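Local coordinates for histidine utilization repressor (Pseudomonas syringae pv. tomato, PDB 2PKH), which probably represses the histidine utilization genes by binding the hutP region of the hut operon when inducer is absent, this chain being its C-terminal UTRA domain, at residues V15-A21 and Q35-L41; V93-A98 and A110-L116; V83-T87 and T121-R125. All coordinates share one frame; numbering follows the deposited sequence.

How the interactions relate
From the N terminus, interaction 1 comes first: residues 15-21 and 35-41 close a loop that contains helix 22-29, joining edge strand 9-20 to strand 36-46. Interaction 3 opens where helix 76-83 ends, and closes only when residues 121-125 return to residues 83-87. Within that long loop lies interaction 2, in which residues 93-98 and 110-116 bracket helix 100-106. Interactions 2 and 3 both use strand 113-123, whose neighbour 88-97 is the other outermost strand of the chain's six-stranded antiparallel sheet; their centres are about 29 Å apart. Both touch the second subunit, whereas interaction 1, about 25 Å between centres from interaction 2, does not.

Interaction 1: residues V15-A21 and Q35-L41; sequences VLKEEAA and QRVFHSL. With EDO (1,2-ethanediol), chain O.
Glu-19 reaches across from its strand to the imidazole of His-39, where ND1 donates to OE1 at 2.7 Å. The bond arrives on the syn side of the carboxylate, 28° out of its plane but close to the ring plane. The two flat groups stand nearly perpendicular, 81° apart. A chi1 of 177° places the His-39 ring beside the carbonyl carbon, with CG1 of Val-15 over one face, a CH-pi contact 4.1 Å from the ring centroid. Asp-55 takes NE2 and Phe-57 stacks on the ring, so both nitrogens are bonded and the ring's rotation is fixed. A 1,2-ethanediol, probably from the crystallisation liquor, joins this cluster, donating from O1 to Glu-19 OE2 at 2.8 Å. Beneath these side chains, strands 15-20 and 36-41 run antiparallel at the edge of the UTRA-domain sheet, with Val-15, Lys-17 and Glu-19 in hydrogen-bonded pairs with Leu-41, His-39 and Val-37. Val-15 CB packs on Leu-41 CB at 3.7 Å, and Ala-21 CB meets Val-37 CG1 at 3.9 Å. The solvent side is looser, and there Lys-17 and Glu-18 are exposed. Glu-18 shares the sheet's other face with Leu-16, Phe-38 and Ser-40, and its OE1 approaches the edge of the Phe-38 ring at 3.8 Å.

Interaction 2: residues V93-A98 and A110-L116; sequences VEAILA and AGEPCLL
Glu-94 pairs with Leu-116 and Ile-96 with Cys-114 through two-way backbone hydrogen bonds, the short strands 93-97 and 113-116 running antiparallel with their axes 143° apart. On the face carrying these four residues, Leu-116 is covered most by the opposing segment. With chi1 177° and chi2 67°, its CD2 reaches two neighbours on the facing strand: the Ile-96 side chain crosses at an angle, CD1 4.0 Å from CD2 of Leu-116, while Glu-94 lies alongside, pointing the same way, with OE1 3.9 Å from that methyl. The carboxylate of Glu-94 finds its main partner in Arg-118, two residues further along the second strand, in a salt bridge. Farther on, the SG of Cys-114 touches CB of Ala-98 at 4.1 Å. This is the edge of the UTRA-domain sheet, where strand 88-97 is outermost within the chain, yet Val-93 continues the antiparallel pairing with a strand of the second subunit, so the sheet runs on across the interface. On the other face CG1 of Val-93 meets CD1 of Leu-115 at 3.6 Å, while Ala-95 packs against Cys-114 of the second subunit. Beyond the paired region the two segments separate and water bridges them. One water accepts from Ala-98 N and donates to the carbonyls of Ala-110 and Glu-112; a second links Ala-98 O to Ala-110 O. CD2 of Leu-97 rests against Gly-111 O and Glu-112 O, 3.5 Å from each.

Interaction 3: residues V83-T87 and T121-R125; sequences VAPLT and TWSGR
Thr-87 meets the end of strand 121-123 with its backbone and its hydroxyl together. Its N donates to Trp-122 O at 2.8 Å. Along the side chain, CB comes within 3.9 Å of Gly-124 N, and CG2 lies 3.7 Å from the same nitrogen. OG1, at the tip, accepts from Gly-124 N at 2.8 Å and donates to a water that in turn donates to Gly-124 O. A chi1 of 52° tucks this hydroxyl between the backbone N and the carbonyl carbon, facing the turn. That is the beta-hairpin turn between strands 113-123 and 126-136 of the UTRA-domain sheet, and Gly-124 takes a positive phi (70°) within it; residues 83-87 are the connection leaving helix 76-83, and residues 84-87 run roughly at right angles to residues 121-124. One residue earlier, Leu-86 sets its side chain across the CG2 methyl of Thr-121, with CB at 3.7 Å, while Tyr-77 of the helix touches both residues. Ser-123 OG, anti to its own N, donates to Pro-85 O at 2.7 Å, from 27° outside the carbonyl plane. Thr-87 also forms backbone hydrogen bonds with the second subunit, and Trp-122 packs on Arg-145 of that chain.

Interaction 1: residues V15-A21 and Q35-L41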
loop_
_atom_site.group_PDB
_atom_site.type_symbol
_atom_site.label_atom_id
_atom_site.label_comp_id
_atom_site.label_asym_id
_atom_site.label_seq_id
_atom_site.Cartn_x
_atom_site.Cartn_y
_atom_site.Cartn_z
ATOM N N VAL B 15 -27.884 -13.074 -7.199
ATOM C CA VAL B 15 -28.356 -12.184 -8.263
ATOM C C VAL B 15 -27.364 -12.195 -9.413
ATOM O O VAL B 15 -26.134 -12.160 -9.246
ATOM C CB VAL B 15 -28.593 -10.731 -7.718
ATOM C CG1 VAL B 15 -29.007 -9.773 -8.795
ATOM C CG2 VAL B 15 -29.652 -10.787 -6.658
ATOM N N LEU B 16 -27.882 -12.380 -10.603
ATOM C CA LEU B 16 -27.110 -12.167 -11.854
ATOM C C LEU B 16 -28.090 -11.751 -12.982
ATOM O O LEU B 16 -28.729 -12.606 -13.592
ATOM C CB LEU B 16 -26.342 -13.440 -12.261
ATOM C CG LEU B 16 -25.338 -13.278 -13.440
ATOM C CD1 LEU B 16 -24.171 -12.382 -13.176
ATOM C CD2 LEU B 16 -24.845 -14.660 -13.815
ATOM N N LYS B 17 -28.111 -10.443 -13.277
ATOM C CA LYS B 17 -29.206 -9.822 -14.115
ATOM C C LYS B 17 -28.820 -8.497 -14.708
ATOM O O LYS B 17 -27.951 -7.773 -14.182
ATOM C CB LYS B 17 -30.474 -9.638 -13.302
ATOM C CG LYS B 17 -30.506 -8.541 -12.266
ATOM C CD LYS B 17 -31.615 -8.873 -11.268
ATOM C CE LYS B 17 -31.765 -7.882 -10.057
ATOM N NZ LYS B 17 -32.459 -6.690 -10.634
ATOM N N GLU B 18 -29.467 -8.174 -15.830
ATOM C CA GLU B 18 -29.348 -6.864 -16.391
ATOM C C GLU B 18 -30.427 -6.009 -15.769
ATOM O O GLU B 18 -31.532 -6.499 -15.537
ATOM C CB GLU B 18 -29.647 -7.017 -17.877
ATOM C CG GLU B 18 -29.366 -5.843 -18.667
ATOM C CD GLU B 18 -29.656 -6.125 -20.157
ATOM O OE1 GLU B 18 -29.248 -7.190 -20.724
ATOM O OE2 GLU B 18 -30.310 -5.274 -20.727
ATOM N N GLU B 19 -30.144 -4.726 -15.530
ATOM C CA GLU B 19 -31.178 -3.825 -15.006
ATOM C C GLU B 19 -30.776 -2.401 -15.394
ATOM O O GLU B 19 -29.646 -2.175 -15.797
ATOM C CB GLU B 19 -31.245 -3.939 -13.498
ATOM C CG GLU B 19 -29.832 -3.606 -12.886
ATOM C CD GLU B 19 -29.715 -3.894 -11.419
ATOM O OE1 GLU B 19 -29.980 -5.052 -11.065
ATOM O OE2 GLU B 19 -29.266 -3.026 -10.616
ATOM N N ALA B 20 -31.670 -1.430 -15.200
ATOM C CA ALA B 20 -31.304 0.002 -15.349
ATOM C C ALA B 20 -30.252 0.461 -14.306
ATOM O O ALA B 20 -30.282 0.069 -13.108
ATOM C CB ALA B 20 -32.616 0.934 -15.301
ATOM N N ALA B 21 -29.341 1.328 -14.731
ATOM C CA ALA B 21 -28.340 1.858 -13.850
ATOM C C ALA B 21 -29.018 2.454 -12.647
ATOM O O ALA B 21 -28.583 2.239 -11.518
ATOM C CB ALA B 21 -27.493 2.984 -14.558
ATOM N N GLN B 35 -29.631 3.573 -18.664
ATOM C CA GLN B 35 -28.762 2.670 -19.418
ATOM C C GLN B 35 -28.632 1.340 -18.701
ATOM O O GLN B 35 -28.724 1.285 -17.485
ATOM C CB GLN B 35 -27.368 3.270 -19.521
ATOM C CG GLN B 35 -26.837 3.138 -20.891
ATOM C CD GLN B 35 -26.073 4.363 -21.340
ATOM O OE1 GLN B 35 -26.211 4.801 -22.496
ATOM N NE2 GLN B 35 -25.277 4.934 -20.449
ATOM N N ARG B 36 -28.412 0.268 -19.453
ATOM C CA ARG B 36 -28.368 -1.051 -18.848
ATOM C C ARG B 36 -26.994 -1.396 -18.280
ATOM O O ARG B 36 -25.959 -1.099 -18.884
ATOM C CB ARG B 36 -28.819 -2.146 -19.779
ATOM C CG ARG B 36 -29.915 -1.766 -20.827
ATOM C CD ARG B 36 -31.108 -0.962 -20.280
ATOM N NE ARG B 36 -31.860 -1.476 -19.128
ATOM C CZ ARG B 36 -32.154 -2.751 -18.866
ATOM N NH1 ARG B 36 -32.913 -3.032 -17.809
ATOM N NH2 ARG B 36 -31.728 -3.730 -19.659
ATOM N N VAL B 37 -27.020 -1.989 -17.099
ATOM C CA VAL B 37 -25.811 -2.384 -16.398
ATOM C C VAL B 37 -26.035 -3.843 -16.026
ATOM O O VAL B 37 -27.189 -4.313 -15.989
ATOM C CB VAL B 37 -25.555 -1.587 -15.089
ATOM C CG1 VAL B 37 -25.272 -0.104 -15.379
ATOM C CG2 VAL B 37 -26.652 -1.796 -14.052
ATOM N N PHE B 38 -24.961 -4.560 -15.754
ATOM C CA PHE B 38 -25.103 -5.936 -15.202
ATOM C C PHE B 38 -24.850 -5.940 -13.724
ATOM O O PHE B 38 -24.049 -5.147 -13.244
ATOM C CB PHE B 38 -24.125 -6.896 -15.894
ATOM C CG PHE B 38 -24.292 -6.971 -17.375
ATOM C CD1 PHE B 38 -25.571 -7.017 -17.943
ATOM C CD2 PHE B 38 -23.174 -7.116 -18.194
ATOM C CE1 PHE B 38 -25.750 -7.202 -19.312
ATOM C CE2 PHE B 38 -23.339 -7.296 -19.565
ATOM C CZ PHE B 38 -24.630 -7.330 -20.138
ATOM N N HIS B 39 -25.562 -6.791 -12.999
ATOM C CA HIS B 39 -25.599 -6.702 -11.541
ATOM C C HIS B 39 -25.461 -8.146 -11.005
ATOM O O HIS B 39 -26.264 -8.998 -11.349
ATOM C CB HIS B 39 -26.965 -6.116 -11.105
ATOM C CG HIS B 39 -27.136 -6.037 -9.622
ATOM N ND1 HIS B 39 -28.361 -5.894 -9.010
ATOM C CD2 HIS B 39 -26.246 -6.224 -8.629
ATOM C CE1 HIS B 39 -28.208 -5.952 -7.706
ATOM N NE2 HIS B 39 -26.927 -6.106 -7.445
ATOM N N SER B 40 -24.450 -8.403 -10.178
ATOM C CA SER B 40 -24.327 -9.631 -9.525
ATOM C C SER B 40 -24.325 -9.393 -7.982
ATOM O O SER B 40 -23.760 -8.417 -7.499
ATOM C CB SER B 40 -23.037 -10.413 -9.980
ATOM O OG SER B 40 -21.819 -9.664 -9.707
ATOM N N LEU B 41 -24.946 -10.299 -7.244
ATOM C CA LEU B 41 -24.827 -10.303 -5.755
ATOM C C LEU B 41 -24.427 -11.717 -5.379
ATOM O O LEU B 41 -25.153 -12.692 -5.659
ATOM C CB LEU B 41 -26.157 -9.891 -5.061
ATOM C CG LEU B 41 -25.878 -9.533 -3.570
ATOM C CD1 LEU B 41 -26.991 -8.537 -3.117
ATOM C CD2 LEU B 41 -25.847 -10.767 -2.839
HETATM C C1 EDO O . -31.794 -3.971 -8.410
HETATM O O1 EDO O . -30.479 -3.448 -8.087
HETATM C C2 EDO O . -31.915 -5.476 -8.084
HETATM O O2 EDO O . -31.897 -5.756 -6.658
#

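Interaction 2: residues V93-A98 and A110-L116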
loop_
_atom_site.group_PDB
_atom_site.type_symbol
_atom_site.label_atom_id
_atom_site.label_comp_id
_atom_site.label_asym_id
_atom_site.label_seq_id
_atom_site.Cartn_x
_atom_site.Cartn_y
_atom_site.Cartn_z
ATOM N N VAL B 93 -14.123 3.231 3.036
ATOM C CA VAL B 93 -14.251 2.186 4.064
ATOM C C VAL B 93 -14.895 2.810 5.292
ATOM O O VAL B 93 -14.412 3.860 5.753
ATOM C CB VAL B 93 -12.879 1.665 4.423
ATOM C CG1 VAL B 93 -12.973 0.523 5.489
ATOM C CG2 VAL B 93 -12.143 1.215 3.173
ATOM N N GLU B 94 -15.935 2.120 5.807
ATOM C CA GLU B 94 -16.818 2.555 6.858
ATOM C C GLU B 94 -17.107 1.367 7.773
ATOM O O GLU B 94 -17.049 0.225 7.347
ATOM C CB GLU B 94 -18.155 2.989 6.204
ATOM C CG GLU B 94 -18.118 4.417 5.721
ATOM C CD GLU B 94 -19.368 4.815 4.950
ATOM O OE1 GLU B 94 -19.558 4.307 3.837
ATOM O OE2 GLU B 94 -20.103 5.694 5.454
ATOM N N ALA B 95 -17.456 1.668 9.009
ATOM C CA ALA B 95 -18.001 0.667 9.922
ATOM C C ALA B 95 -19.498 0.963 10.072
ATOM O O ALA B 95 -19.955 2.083 10.433
ATOM C CB ALA B 95 -17.259 0.729 11.300
ATOM N N ILE B 96 -20.267 -0.069 9.828
ATOM C CA ILE B 96 -21.715 0.044 9.897
ATOM C C ILE B 96 -22.327 -1.188 10.532
ATOM O O ILE B 96 -21.658 -2.227 10.710
ATOM C CB ILE B 96 -22.289 0.181 8.437
ATOM C CG1 ILE B 96 -22.088 -1.139 7.689
ATOM C CG2 ILE B 96 -21.698 1.506 7.710
ATOM C CD1 ILE B 96 -22.990 -1.335 6.431
ATOM N N LEU B 97 -23.622 -1.086 10.817
ATOM C CA LEU B 97 -24.477 -2.290 11.081
ATOM C C LEU B 97 -25.178 -2.767 9.778
ATOM O O LEU B 97 -25.617 -1.946 8.977
ATOM C CB LEU B 97 -25.518 -1.973 12.165
ATOM C CG LEU B 97 -25.031 -1.724 13.581
ATOM C CD1 LEU B 97 -26.171 -1.505 14.608
ATOM C CD2 LEU B 97 -24.111 -2.898 14.014
ATOM N N ALA B 98 -25.232 -4.087 9.515
ATOM C CA ALA B 98 -25.894 -4.507 8.293
ATOM C C ALA B 98 -27.428 -4.432 8.420
ATOM O O ALA B 98 -27.984 -4.375 9.538
ATOM C CB ALA B 98 -25.443 -5.945 7.940
ATOM N N ALA B 110 -27.433 -9.231 14.674
ATOM C CA ALA B 110 -27.908 -7.934 14.154
ATOM C C ALA B 110 -26.964 -6.810 14.624
ATOM O O ALA B 110 -26.683 -5.876 13.913
ATOM C CB ALA B 110 -29.425 -7.713 14.604
ATOM N N GLY B 111 -26.454 -6.904 15.825
ATOM C CA GLY B 111 -25.534 -5.861 16.335
ATOM C C GLY B 111 -24.020 -6.026 15.968
ATOM O O GLY B 111 -23.138 -5.279 16.459
ATOM N N GLU B 112 -23.681 -7.010 15.130
ATOM C CA GLU B 112 -22.258 -7.218 14.689
ATOM C C GLU B 112 -21.812 -6.034 13.824
ATOM O O GLU B 112 -22.472 -5.754 12.831
ATOM C CB GLU B 112 -22.144 -8.468 13.792
ATOM C CG GLU B 112 -20.786 -8.626 12.921
ATOM C CD GLU B 112 -19.686 -9.255 13.740
ATOM O OE1 GLU B 112 -19.878 -9.367 14.955
ATOM O OE2 GLU B 112 -18.673 -9.665 13.176
ATOM N N PRO B 113 -20.674 -5.385 14.180
ATOM C CA PRO B 113 -20.105 -4.319 13.392
ATOM C C PRO B 113 -19.527 -4.941 12.148
ATOM O O PRO B 113 -18.857 -5.986 12.220
ATOM C CB PRO B 113 -18.976 -3.809 14.281
ATOM C CG PRO B 113 -18.610 -5.109 15.157
ATOM C CD PRO B 113 -19.944 -5.556 15.483
ATOM N N CYS B 114 -19.854 -4.314 11.014
ATOM C CA CYS B 114 -19.456 -4.824 9.710
ATOM C C CYS B 114 -18.547 -3.767 9.058
ATOM O O CYS B 114 -18.702 -2.604 9.270
ATOM C CB CYS B 114 -20.636 -5.107 8.800
ATOM S SG CYS B 114 -21.599 -6.522 9.357
ATOM N N LEU B 115 -17.592 -4.253 8.283
ATOM C CA LEU B 115 -16.692 -3.408 7.578
ATOM C C LEU B 115 -17.360 -3.265 6.173
ATOM O O LEU B 115 -17.524 -4.271 5.459
ATOM C CB LEU B 115 -15.340 -4.112 7.430
ATOM C CG LEU B 115 -14.164 -3.257 6.912
ATOM C CD1 LEU B 115 -13.884 -2.093 7.865
ATOM C CD2 LEU B 115 -12.880 -4.092 6.654
ATOM N N LEU B 116 -17.665 -2.041 5.797
ATOM C CA LEU B 116 -18.251 -1.737 4.517
ATOM C C LEU B 116 -17.207 -1.097 3.637
ATOM O O LEU B 116 -16.574 -0.097 4.022
ATOM C CB LEU B 116 -19.431 -0.771 4.704
ATOM C CG LEU B 116 -20.086 -0.313 3.361
ATOM C CD1 LEU B 116 -20.777 -1.500 2.673
ATOM C CD2 LEU B 116 -21.090 0.746 3.654
HETATM O O HOH W 1 -24.852 -5.708 11.774
HETATM O O HOH W 2 -28.581 -4.914 12.151
#

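Interaction 3: residues V83-T87 and T121-R125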
loop_
_atom_site.group_PDB
_atom_site.type_symbol
_atom_site.label_atom_id
_atom_site.label_comp_id
_atom_site.label_asym_id
_atom_site.label_seq_id
_atom_site.Cartn_x
_atom_site.Cartn_y
_atom_site.Cartn_z
ATOM N N VAL B 83 -11.017 -9.297 -19.018
ATOM C CA VAL B 83 -11.794 -8.693 -20.077
ATOM C C VAL B 83 -11.198 -7.354 -20.462
ATOM O O VAL B 83 -11.231 -6.964 -21.611
ATOM C CB VAL B 83 -13.253 -8.489 -19.593
ATOM C CG1 VAL B 83 -13.926 -7.370 -20.383
ATOM C CG2 VAL B 83 -14.011 -9.760 -19.739
ATOM N N ALA B 84 -10.636 -6.638 -19.481
ATOM C CA ALA B 84 -10.131 -5.293 -19.735
ATOM C C ALA B 84 -9.010 -4.996 -18.762
ATOM O O ALA B 84 -9.007 -5.513 -17.650
ATOM C CB ALA B 84 -11.236 -4.305 -19.559
ATOM N N PRO B 85 -8.034 -4.176 -19.173
ATOM C CA PRO B 85 -6.979 -3.821 -18.195
ATOM C C PRO B 85 -7.459 -2.866 -17.112
ATOM O O PRO B 85 -7.919 -1.780 -17.411
ATOM C CB PRO B 85 -5.887 -3.151 -19.048
ATOM C CG PRO B 85 -6.539 -2.785 -20.305
ATOM C CD PRO B 85 -7.806 -3.565 -20.496
ATOM N N LEU B 86 -7.379 -3.287 -15.859
ATOM C CA LEU B 86 -7.945 -2.502 -14.757
ATOM C C LEU B 86 -6.819 -1.661 -14.234
ATOM O O LEU B 86 -5.819 -2.195 -13.823
ATOM C CB LEU B 86 -8.534 -3.442 -13.690
ATOM C CG LEU B 86 -9.704 -4.326 -14.262
ATOM C CD1 LEU B 86 -10.188 -5.161 -13.169
ATOM C CD2 LEU B 86 -10.874 -3.505 -14.944
ATOM N N THR B 87 -6.930 -0.360 -14.290
ATOM C CA THR B 87 -5.736 0.522 -14.096
ATOM C C THR B 87 -5.750 1.346 -12.819
ATOM O O THR B 87 -4.729 1.902 -12.400
ATOM C CB THR B 87 -5.674 1.531 -15.248
ATOM O OG1 THR B 87 -6.941 2.187 -15.359
ATOM C CG2 THR B 87 -5.447 0.803 -16.547
ATOM N N THR B 121 -13.704 0.688 -10.043
ATOM C CA THR B 121 -12.452 0.316 -10.721
ATOM C C THR B 121 -12.579 0.849 -12.150
ATOM O O THR B 121 -13.644 0.633 -12.818
ATOM C CB THR B 121 -12.278 -1.206 -10.739
ATOM O OG1 THR B 121 -12.225 -1.645 -9.353
ATOM C CG2 THR B 121 -11.032 -1.706 -11.545
ATOM N N TRP B 122 -11.491 1.439 -12.623
ATOM C CA TRP B 122 -11.437 2.030 -13.960
ATOM C C TRP B 122 -10.553 1.194 -14.859
ATOM O O TRP B 122 -9.626 0.528 -14.387
ATOM C CB TRP B 122 -10.813 3.425 -13.938
ATOM C CG TRP B 122 -11.703 4.450 -13.398
ATOM C CD1 TRP B 122 -12.495 5.325 -14.117
ATOM C CD2 TRP B 122 -11.890 4.774 -12.019
ATOM N NE1 TRP B 122 -13.171 6.152 -13.251
ATOM C CE2 TRP B 122 -12.844 5.809 -11.959
ATOM C CE3 TRP B 122 -11.393 4.245 -10.830
ATOM C CZ2 TRP B 122 -13.278 6.351 -10.758
ATOM C CZ3 TRP B 122 -11.840 4.789 -9.607
ATOM C CH2 TRP B 122 -12.767 5.828 -9.580
ATOM N N SER B 123 -10.854 1.243 -16.164
ATOM C CA SER B 123 -9.927 0.772 -17.188
ATOM C C SER B 123 -9.605 1.991 -17.988
ATOM O O SER B 123 -10.420 2.373 -18.835
ATOM C CB SER B 123 -10.562 -0.286 -18.121
ATOM O OG SER B 123 -9.627 -0.682 -19.143
ATOM N N GLY B 124 -8.426 2.604 -17.739
ATOM C CA GLY B 124 -8.102 3.922 -18.308
ATOM C C GLY B 124 -8.965 4.993 -17.651
ATOM O O GLY B 124 -8.986 5.136 -16.409
ATOM N N ARG B 125 -9.720 5.747 -18.452
ATOM C CA ARG B 125 -10.653 6.702 -17.847
ATOM C C ARG B 125 -12.119 6.151 -17.860
ATOM O O ARG B 125 -13.044 6.887 -17.501
ATOM C CB ARG B 125 -10.588 8.074 -18.569
ATOM C CG ARG B 125 -9.449 9.077 -18.196
ATOM C CD ARG B 125 -9.809 10.618 -18.523
ATOM N NE ARG B 125 -9.584 10.984 -19.942
ATOM C CZ ARG B 125 -10.439 10.726 -20.944
ATOM N NH1 ARG B 125 -11.641 10.149 -20.716
ATOM N NH2 ARG B 125 -10.091 11.032 -22.199
HETATM O O HOH W 3 -7.019 4.576 -14.732
#